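Long-range contact in minor structural protein 5 (Lactococcus phage Tuc2009, PDB 5E7T), which probably forms part of the phage baseplate and, through a galactose-binding-like domain, may help the virion attach to its lactococcal host: residues Asp225-Gly237 against Gly242-Lys254. Residues are numbered along the deposited sequence; the frame is centred on the assembly and turned at random.
Sequences DWDEMKYRVYLDG and GSKLLSFDLENLK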
ATOM      1  N   ASP B 225     -55.961  -5.191 -43.741  1.00 89.19           N
ATOM      2  CA  ASP B 225     -54.855  -5.299 -44.697  1.00 89.64           C
ATOM      3  C   ASP B 225     -53.602  -5.516 -43.844  1.00 91.31           C
ATOM      4  O   ASP B 225     -53.156  -4.608 -43.136  1.00 90.04           O
ATOM      5  CB  ASP B 225     -54.746  -4.045 -45.589  1.00 93.08           C
ATOM      6  CG  ASP B 225     -55.934  -3.804 -46.513  1.00106.52           C
ATOM      7  OD1 ASP B 225     -56.292  -4.733 -47.288  1.00108.68           O
ATOM      8  OD2 ASP B 225     -56.468  -2.671 -46.510  1.00111.86           O
ATOM      9  N   TRP B 226     -53.088  -6.749 -43.853  1.00 87.19           N
ATOM     10  CA  TRP B 226     -51.973  -7.188 -43.014  1.00 85.30           C
ATOM     11  C   TRP B 226     -50.562  -7.006 -43.581  1.00 90.30           C
ATOM     12  O   TRP B 226     -50.223  -7.589 -44.614  1.00 91.67           O
ATOM     13  CB  TRP B 226     -52.179  -8.646 -42.633  1.00 83.54           C
ATOM     14  CG  TRP B 226     -53.422  -8.839 -41.836  1.00 83.88           C
ATOM     15  CD1 TRP B 226     -54.649  -9.197 -42.308  1.00 88.01           C
ATOM     16  CD2 TRP B 226     -53.592  -8.555 -40.441  1.00 81.83           C
ATOM     17  NE1 TRP B 226     -55.558  -9.227 -41.279  1.00 86.71           N
ATOM     18  CE2 TRP B 226     -54.942  -8.813 -40.125  1.00 86.16           C
ATOM     19  CE3 TRP B 226     -52.725  -8.136 -39.419  1.00 81.01           C
ATOM     20  CZ2 TRP B 226     -55.450  -8.657 -38.829  1.00 83.67           C
ATOM     21  CZ3 TRP B 226     -53.238  -7.952 -38.146  1.00 81.10           C
ATOM     22  CH2 TRP B 226     -54.579  -8.236 -37.857  1.00 81.93           C
ATOM     23  N   ASP B 227     -49.720  -6.252 -42.839  1.00 85.23           N
ATOM     24  CA  ASP B 227     -48.327  -5.963 -43.178  1.00 85.25           C
ATOM     25  C   ASP B 227     -47.402  -6.345 -42.030  1.00 86.23           C
ATOM     26  O   ASP B 227     -47.812  -6.259 -40.871  1.00 84.37           O
ATOM     27  CB  ASP B 227     -48.149  -4.456 -43.437  1.00 88.00           C
ATOM     28  CG  ASP B 227     -48.756  -3.891 -44.704  1.00104.98           C
ATOM     29  OD1 ASP B 227     -48.817  -4.627 -45.717  1.00107.94           O
ATOM     30  OD2 ASP B 227     -49.063  -2.678 -44.719  1.00111.92           O
ATOM     31  N   GLU B 228     -46.133  -6.699 -42.341  1.00 81.79           N
ATOM     32  CA  GLU B 228     -45.127  -7.011 -41.325  1.00 79.56           C
ATOM     33  C   GLU B 228     -44.641  -5.682 -40.781  1.00 83.33           C
ATOM     34  O   GLU B 228     -44.180  -4.845 -41.571  1.00 84.70           O
ATOM     35  CB  GLU B 228     -43.945  -7.809 -41.909  1.00 81.22           C
ATOM     36  CG  GLU B 228     -43.167  -8.582 -40.850  1.00 89.32           C
ATOM     37  CD  GLU B 228     -41.805  -9.153 -41.210  1.00117.55           C
ATOM     38  OE1 GLU B 228     -41.536  -9.384 -42.414  1.00117.35           O
ATOM     39  OE2 GLU B 228     -41.011  -9.391 -40.270  1.00109.90           O
ATOM     40  N   MET B 229     -44.765  -5.461 -39.452  1.00 76.53           N
ATOM     41  CA  MET B 229     -44.341  -4.183 -38.895  1.00 75.12           C
ATOM     42  C   MET B 229     -42.839  -4.002 -38.978  1.00 79.31           C
ATOM     43  O   MET B 229     -42.086  -4.935 -38.672  1.00 80.53           O
ATOM     44  CB  MET B 229     -44.817  -3.983 -37.465  1.00 75.90           C
ATOM     45  CG  MET B 229     -46.273  -4.231 -37.263  1.00 79.69           C
ATOM     46  SD  MET B 229     -46.898  -3.441 -35.769  1.00 82.63           S
ATOM     47  CE  MET B 229     -45.707  -4.116 -34.482  1.00 78.50           C
ATOM     48  N   LYS B 230     -42.422  -2.799 -39.406  1.00 74.04           N
ATOM     49  CA  LYS B 230     -41.037  -2.350 -39.547  1.00 73.36           C
ATOM     50  C   LYS B 230     -40.687  -1.374 -38.404  1.00 76.07           C
ATOM     51  O   LYS B 230     -39.506  -1.074 -38.221  1.00 77.04           O
ATOM     52  CB  LYS B 230     -40.846  -1.674 -40.930  1.00 77.76           C
ATOM     53  CG  LYS B 230     -39.397  -1.520 -41.427  1.00100.98           C
ATOM     54  CD  LYS B 230     -39.318  -0.656 -42.721  1.00115.47           C
ATOM     55  CE  LYS B 230     -37.904  -0.277 -43.138  1.00119.19           C
ATOM     56  NZ  LYS B 230     -37.876   0.679 -44.286  1.00115.43           N
ATOM     57  N   TYR B 231     -41.694  -0.870 -37.630  1.00 70.43           N
ATOM     58  CA  TYR B 231     -41.434   0.073 -36.522  1.00 68.82           C
ATOM     59  C   TYR B 231     -42.275  -0.187 -35.270  1.00 71.26           C
ATOM     60  O   TYR B 231     -43.377  -0.704 -35.374  1.00 71.46           O
ATOM     61  CB  TYR B 231     -41.577   1.552 -36.966  1.00 70.64           C
ATOM     62  CG  TYR B 231     -40.789   1.903 -38.210  1.00 72.30           C
ATOM     63  CD1 TYR B 231     -39.443   2.251 -38.132  1.00 73.77           C
ATOM     64  CD2 TYR B 231     -41.371   1.822 -39.470  1.00 73.54           C
ATOM     65  CE1 TYR B 231     -38.703   2.531 -39.278  1.00 74.56           C
ATOM     66  CE2 TYR B 231     -40.635   2.076 -40.623  1.00 75.51           C
ATOM     67  CZ  TYR B 231     -39.299   2.426 -40.526  1.00 80.59           C
ATOM     68  OH  TYR B 231     -38.582   2.680 -41.674  1.00 79.75           O
ATOM     69  N   ARG B 232     -41.744   0.177 -34.082  1.00 66.14           N
ATOM     70  CA  ARG B 232     -42.432   0.014 -32.796  1.00 63.97           C
ATOM     71  C   ARG B 232     -42.496   1.353 -32.125  1.00 67.71           C
ATOM     72  O   ARG B 232     -41.460   1.996 -31.958  1.00 68.39           O
ATOM     73  CB  ARG B 232     -41.747  -1.020 -31.888  1.00 61.19           C
ATOM     74  CG  ARG B 232     -42.779  -1.794 -31.110  1.00 70.49           C
ATOM     75  CD  ARG B 232     -42.269  -2.644 -29.963  1.00 76.79           C
ATOM     76  NE  ARG B 232     -41.420  -3.798 -30.311  1.00 79.44           N
ATOM     77  CZ  ARG B 232     -41.752  -4.816 -31.101  1.00 92.25           C
ATOM     78  NH1 ARG B 232     -42.888  -4.796 -31.786  1.00 98.89           N
ATOM     79  NH2 ARG B 232     -40.921  -5.831 -31.260  1.00 72.90           N
ATOM     80  N   VAL B 233     -43.717   1.796 -31.784  1.00 63.06           N
ATOM     81  CA  VAL B 233     -43.991   3.099 -31.186  1.00 61.57           C
ATOM     82  C   VAL B 233     -44.221   2.959 -29.704  1.00 65.38           C
ATOM     83  O   VAL B 233     -45.091   2.207 -29.285  1.00 65.23           O
ATOM     84  CB  VAL B 233     -45.130   3.823 -31.930  1.00 65.22           C
ATOM     85  CG1 VAL B 233     -45.539   5.111 -31.221  1.00 64.95           C
ATOM     86  CG2 VAL B 233     -44.729   4.100 -33.382  1.00 65.83           C
ATOM     87  N   TYR B 234     -43.380   3.650 -28.918  1.00 61.92           N
ATOM     88  CA  TYR B 234     -43.339   3.684 -27.448  1.00 59.72           C
ATOM     89  C   TYR B 234     -43.863   5.028 -26.954  1.00 61.61           C
ATOM     90  O   TYR B 234     -43.258   6.071 -27.224  1.00 60.62           O
ATOM     91  CB  TYR B 234     -41.878   3.519 -26.958  1.00 59.74           C
ATOM     92  CG  TYR B 234     -41.299   2.137 -27.169  1.00 59.46           C
ATOM     93  CD1 TYR B 234     -40.755   1.765 -28.396  1.00 60.89           C
ATOM     94  CD2 TYR B 234     -41.281   1.204 -26.140  1.00 59.54           C
ATOM     95  CE1 TYR B 234     -40.221   0.489 -28.596  1.00 60.59           C
ATOM     96  CE2 TYR B 234     -40.745  -0.068 -26.326  1.00 60.48           C
ATOM     97  CZ  TYR B 234     -40.226  -0.429 -27.559  1.00 66.75           C
ATOM     98  OH  TYR B 234     -39.732  -1.707 -27.731  1.00 66.49           O
ATOM     99  N   LEU B 235     -44.989   5.005 -26.243  1.00 57.26           N
ATOM    100  CA  LEU B 235     -45.552   6.214 -25.665  1.00 57.09           C
ATOM    101  C   LEU B 235     -45.267   6.085 -24.194  1.00 62.16           C
ATOM    102  O   LEU B 235     -45.688   5.108 -23.577  1.00 61.30           O
ATOM    103  CB  LEU B 235     -47.055   6.331 -25.942  1.00 57.30           C
ATOM    104  CG  LEU B 235     -47.773   7.531 -25.324  1.00 61.84           C
ATOM    105  CD1 LEU B 235     -47.609   8.801 -26.163  1.00 62.50           C
ATOM    106  CD2 LEU B 235     -49.224   7.205 -25.098  1.00 62.78           C
ATOM    107  N   ASP B 236     -44.452   7.019 -23.660  1.00 60.32           N
ATOM    108  CA  ASP B 236     -44.020   7.107 -22.267  1.00 59.76           C
ATOM    109  C   ASP B 236     -43.334   5.844 -21.779  1.00 63.93           C
ATOM    110  O   ASP B 236     -43.610   5.381 -20.679  1.00 66.20           O
ATOM    111  CB  ASP B 236     -45.199   7.517 -21.365  1.00 61.65           C
ATOM    112  CG  ASP B 236     -45.630   8.958 -21.564  1.00 73.46           C
ATOM    113  OD1 ASP B 236     -44.730   9.835 -21.689  1.00 73.83           O
ATOM    114  OD2 ASP B 236     -46.874   9.225 -21.521  1.00 78.30           O
ATOM    115  N   GLY B 237     -42.469   5.283 -22.606  1.00 58.99           N
ATOM    116  CA  GLY B 237     -41.737   4.071 -22.276  1.00 58.62           C
ATOM    117  C   GLY B 237     -42.409   2.747 -22.596  1.00 64.92           C
ATOM    118  O   GLY B 237     -41.704   1.740 -22.670  1.00 66.23           O
ATOM    119  N   GLY B 242     -47.388  -0.165 -33.707  1.00 61.82           N
ATOM    120  CA  GLY B 242     -46.350   0.015 -34.710  1.00 62.83           C
ATOM    121  C   GLY B 242     -46.915   0.114 -36.108  1.00 69.92           C
ATOM    122  O   GLY B 242     -48.132   0.251 -36.270  1.00 71.08           O
ATOM    123  N   SER B 243     -46.040   0.039 -37.131  1.00 67.78           N
ATOM    124  CA  SER B 243     -46.451   0.213 -38.525  1.00 69.69           C
ATOM    125  C   SER B 243     -45.412  -0.251 -39.530  1.00 74.96           C
ATOM    126  O   SER B 243     -44.256  -0.441 -39.153  1.00 74.31           O
ATOM    127  CB  SER B 243     -46.713   1.698 -38.779  1.00 73.94           C
ATOM    128  OG  SER B 243     -45.652   2.490 -38.263  1.00 78.69           O
ATOM    129  N   LYS B 244     -45.821  -0.387 -40.824  1.00 73.04           N
ATOM    130  CA  LYS B 244     -44.923  -0.666 -41.961  1.00 74.40           C
ATOM    131  C   LYS B 244     -44.488   0.712 -42.499  1.00 81.42           C
ATOM    132  O   LYS B 244     -43.360   0.879 -42.989  1.00 81.76           O
ATOM    133  CB  LYS B 244     -45.623  -1.473 -43.081  1.00 77.00           C
ATOM    134  CG  LYS B 244     -44.692  -2.001 -44.187  1.00 82.86           C
ATOM    135  CD  LYS B 244     -45.463  -2.296 -45.483  1.00103.13           C
ATOM    136  CE  LYS B 244     -44.976  -3.520 -46.244  1.00124.08           C
ATOM    137  NZ  LYS B 244     -45.613  -4.798 -45.783  1.00131.89           N
ATOM    138  N   LEU B 245     -45.391   1.702 -42.367  1.00 78.78           N
ATOM    139  CA  LEU B 245     -45.170   3.073 -42.812  1.00 79.90           C
ATOM    140  C   LEU B 245     -44.296   3.853 -41.856  1.00 82.12           C
ATOM    141  O   LEU B 245     -44.023   3.370 -40.768  1.00 81.46           O
ATOM    142  CB  LEU B 245     -46.519   3.780 -42.998  1.00 81.09           C
ATOM    143  CG  LEU B 245     -47.356   3.295 -44.163  1.00 86.67           C
ATOM    144  CD1 LEU B 245     -48.781   3.826 -44.065  1.00 86.69           C
ATOM    145  CD2 LEU B 245     -46.673   3.606 -45.486  1.00 90.36           C
ATOM    146  N   LEU B 246     -43.865   5.064 -42.258  1.00 78.90           N
ATOM    147  CA  LEU B 246     -43.022   5.967 -41.466  1.00 77.72           C
ATOM    148  C   LEU B 246     -43.884   6.982 -40.684  1.00 82.01           C
ATOM    149  O   LEU B 246     -43.440   8.105 -40.434  1.00 83.35           O
ATOM    150  CB  LEU B 246     -42.039   6.716 -42.394  1.00 78.73           C
ATOM    151  CG  LEU B 246     -40.937   5.906 -43.063  1.00 83.02           C
ATOM    152  CD1 LEU B 246     -40.565   6.519 -44.377  1.00 85.20           C
ATOM    153  CD2 LEU B 246     -39.705   5.840 -42.201  1.00 83.61           C
ATOM    154  N   SER B 247     -45.107   6.582 -40.301  1.00 77.02           N
ATOM    155  CA  SER B 247     -46.089   7.404 -39.581  1.00 76.57           C
ATOM    156  C   SER B 247     -47.011   6.496 -38.751  1.00 78.35           C
ATOM    157  O   SER B 247     -47.271   5.357 -39.149  1.00 78.87           O
ATOM    158  CB  SER B 247     -46.919   8.212 -40.580  1.00 83.28           C
ATOM    159  OG  SER B 247     -48.051   8.848 -40.011  1.00 94.14           O
ATOM    160  N   PHE B 248     -47.507   6.995 -37.609  1.00 71.82           N
ATOM    161  CA  PHE B 248     -48.396   6.246 -36.719  1.00 69.81           C
ATOM    162  C   PHE B 248     -49.309   7.198 -35.971  1.00 77.57           C
ATOM    163  O   PHE B 248     -48.856   8.259 -35.535  1.00 79.28           O
ATOM    164  CB  PHE B 248     -47.581   5.409 -35.721  1.00 68.33           C
ATOM    165  CG  PHE B 248     -48.399   4.605 -34.738  1.00 66.78           C
ATOM    166  CD1 PHE B 248     -48.889   3.353 -35.080  1.00 67.69           C
ATOM    167  CD2 PHE B 248     -48.640   5.082 -33.455  1.00 67.13           C
ATOM    168  CE1 PHE B 248     -49.607   2.596 -34.157  1.00 67.40           C
ATOM    169  CE2 PHE B 248     -49.366   4.325 -32.532  1.00 67.76           C
ATOM    170  CZ  PHE B 248     -49.824   3.082 -32.881  1.00 65.50           C
ATOM    171  N   ASP B 249     -50.581   6.809 -35.798  1.00 74.47           N
ATOM    172  CA  ASP B 249     -51.573   7.617 -35.090  1.00 74.71           C
ATOM    173  C   ASP B 249     -51.761   7.220 -33.633  1.00 75.99           C
ATOM    174  O   ASP B 249     -52.297   6.144 -33.338  1.00 75.21           O
ATOM    175  CB  ASP B 249     -52.916   7.623 -35.835  1.00 78.29           C
ATOM    176  CG  ASP B 249     -52.845   8.316 -37.173  1.00 95.10           C
ATOM    177  OD1 ASP B 249     -52.781   9.571 -37.191  1.00 96.29           O
ATOM    178  OD2 ASP B 249     -52.844   7.606 -38.208  1.00105.60           O
ATOM    179  N   LEU B 250     -51.327   8.107 -32.725  1.00 71.13           N
ATOM    180  CA  LEU B 250     -51.475   7.932 -31.278  1.00 69.24           C
ATOM    181  C   LEU B 250     -52.922   8.288 -30.924  1.00 76.85           C
ATOM    182  O   LEU B 250     -53.396   9.392 -31.217  1.00 77.72           O
ATOM    183  CB  LEU B 250     -50.481   8.811 -30.499  1.00 67.72           C
ATOM    184  CG  LEU B 250     -49.009   8.486 -30.686  1.00 70.10           C
ATOM    185  CD1 LEU B 250     -48.158   9.693 -30.395  1.00 70.68           C
ATOM    186  CD2 LEU B 250     -48.576   7.279 -29.842  1.00 67.93           C
ATOM    187  N   GLU B 251     -53.639   7.322 -30.370  1.00 74.44           N
ATOM    188  CA  GLU B 251     -55.047   7.492 -30.034  1.00 75.74           C
ATOM    189  C   GLU B 251     -55.293   7.355 -28.527  1.00 79.98           C
ATOM    190  O   GLU B 251     -54.360   7.072 -27.783  1.00 78.84           O
ATOM    191  CB  GLU B 251     -55.891   6.482 -30.835  1.00 77.61           C
ATOM    192  CG  GLU B 251     -55.812   6.688 -32.340  1.00 90.60           C
ATOM    193  CD  GLU B 251     -56.763   5.854 -33.170  1.00116.89           C
ATOM    194  OE1 GLU B 251     -57.989   5.928 -32.924  1.00127.00           O
ATOM    195  OE2 GLU B 251     -56.288   5.168 -34.105  1.00110.49           O
ATOM    196  N   ASN B 252     -56.544   7.593 -28.084  1.00 78.21           N
ATOM    197  CA  ASN B 252     -57.040   7.484 -26.697  1.00 77.11           C
ATOM    198  C   ASN B 252     -56.195   8.230 -25.658  1.00 77.52           C
ATOM    199  O   ASN B 252     -55.980   7.724 -24.549  1.00 76.51           O
ATOM    200  CB  ASN B 252     -57.240   6.009 -26.288  1.00 77.71           C
ATOM    201  CG  ASN B 252     -58.155   5.244 -27.212  1.00 99.18           C
ATOM    202  OD1 ASN B 252     -59.360   5.513 -27.302  1.00 86.02           O
ATOM    203  ND2 ASN B 252     -57.583   4.296 -27.943  1.00 94.53           N
ATOM    204  N   LEU B 253     -55.721   9.427 -26.019  1.00 72.89           N
ATOM    205  CA  LEU B 253     -54.931  10.255 -25.109  1.00 72.32           C
ATOM    206  C   LEU B 253     -55.909  11.118 -24.323  1.00 80.49           C
ATOM    207  O   LEU B 253     -57.058  11.280 -24.750  1.00 82.15           O
ATOM    208  CB  LEU B 253     -53.925  11.153 -25.873  1.00 72.05           C
ATOM    209  CG  LEU B 253     -52.992  10.497 -26.907  1.00 74.36           C
ATOM    210  CD1 LEU B 253     -52.201  11.542 -27.645  1.00 75.18           C
ATOM    211  CD2 LEU B 253     -52.055   9.475 -26.274  1.00 70.82           C
ATOM    212  N   LYS B 254     -55.473  11.661 -23.173  1.00 77.42           N
ATOM    213  CA  LYS B 254     -56.315  12.543 -22.359  1.00 78.00           C
ATOM    214  C   LYS B 254     -55.919  13.993 -22.634  1.00 82.61           C
ATOM    215  O   LYS B 254     -54.751  14.257 -22.923  1.00 81.97           O
ATOM    216  CB  LYS B 254     -56.238  12.189 -20.859  1.00 79.49           C
ATOM    217  CG  LYS B 254     -56.428  10.691 -20.535  1.00 93.30           C
ATOM    218  CD  LYS B 254     -57.814  10.128 -20.899  1.00106.50           C
ATOM    219  CE  LYS B 254     -57.790   8.640 -21.194  1.00114.40           C
ATOM    220  NZ  LYS B 254     -58.962   8.223 -22.017  1.00118.31           N
TER
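Ser-243 O accepts two backbone hydrogen bonds, from Lys-230 N and from Tyr-231 N, each 3.0 Å long. Tyr-231 N comes nearly in line with the carbonyl bond, at a C=O...N angle of 167°. Lys-230 N sits above the carbonyl plane. Two residues thus face one, a classic beta bulge. It lies where strand 231-235 begins its hairpin with strand 238-243. Ser-243 N returns a hydrogen bond to Tyr-231 O. Gly-242 CA lies opposite Arg-232, and Met-229 SD rests 3.6 Å from Gly-242 C.

The Tyr-231 ring lies along the turn after Ser-243. Lys-244 O meets its edge in the ring plane, 3.8 Å from CE2. Leu-246 CD2 approaches the phenol end, 3.8 Å from CZ. Ser-243 OG hydrogen-bonds to Leu-245 O within this turn, from above its carbonyl plane.

Beyond the turn, strand 247-250 packs across strand 231-235 at 32°, as one layer on another. Val-233 lies over one face of the Phe-248 ring, with CG1 3.8 Å from CD2. Its CG1 also touches Leu-250 CD2. Leu-235 divides its branches, CD1 to Leu-250 and CD2 to Leu-253 CD2 at 3.8 Å.

The Lys-244 chain starts with CG anti to its N and bends twice near its end, at chi3 and chi4 (87°), crossing the Asp-227 side chain at about a right angle. Its NZ forms a salt bridge with Asp-227 OD1, 3.2 Å; the hydrogen bond within it is weak.

Strand 247-250 pairs antiparallel with a strand of a Minor structural protein 4 chain. Tyr-231 OH hydrogen-bonds to Asn-128 ND2 of that chain.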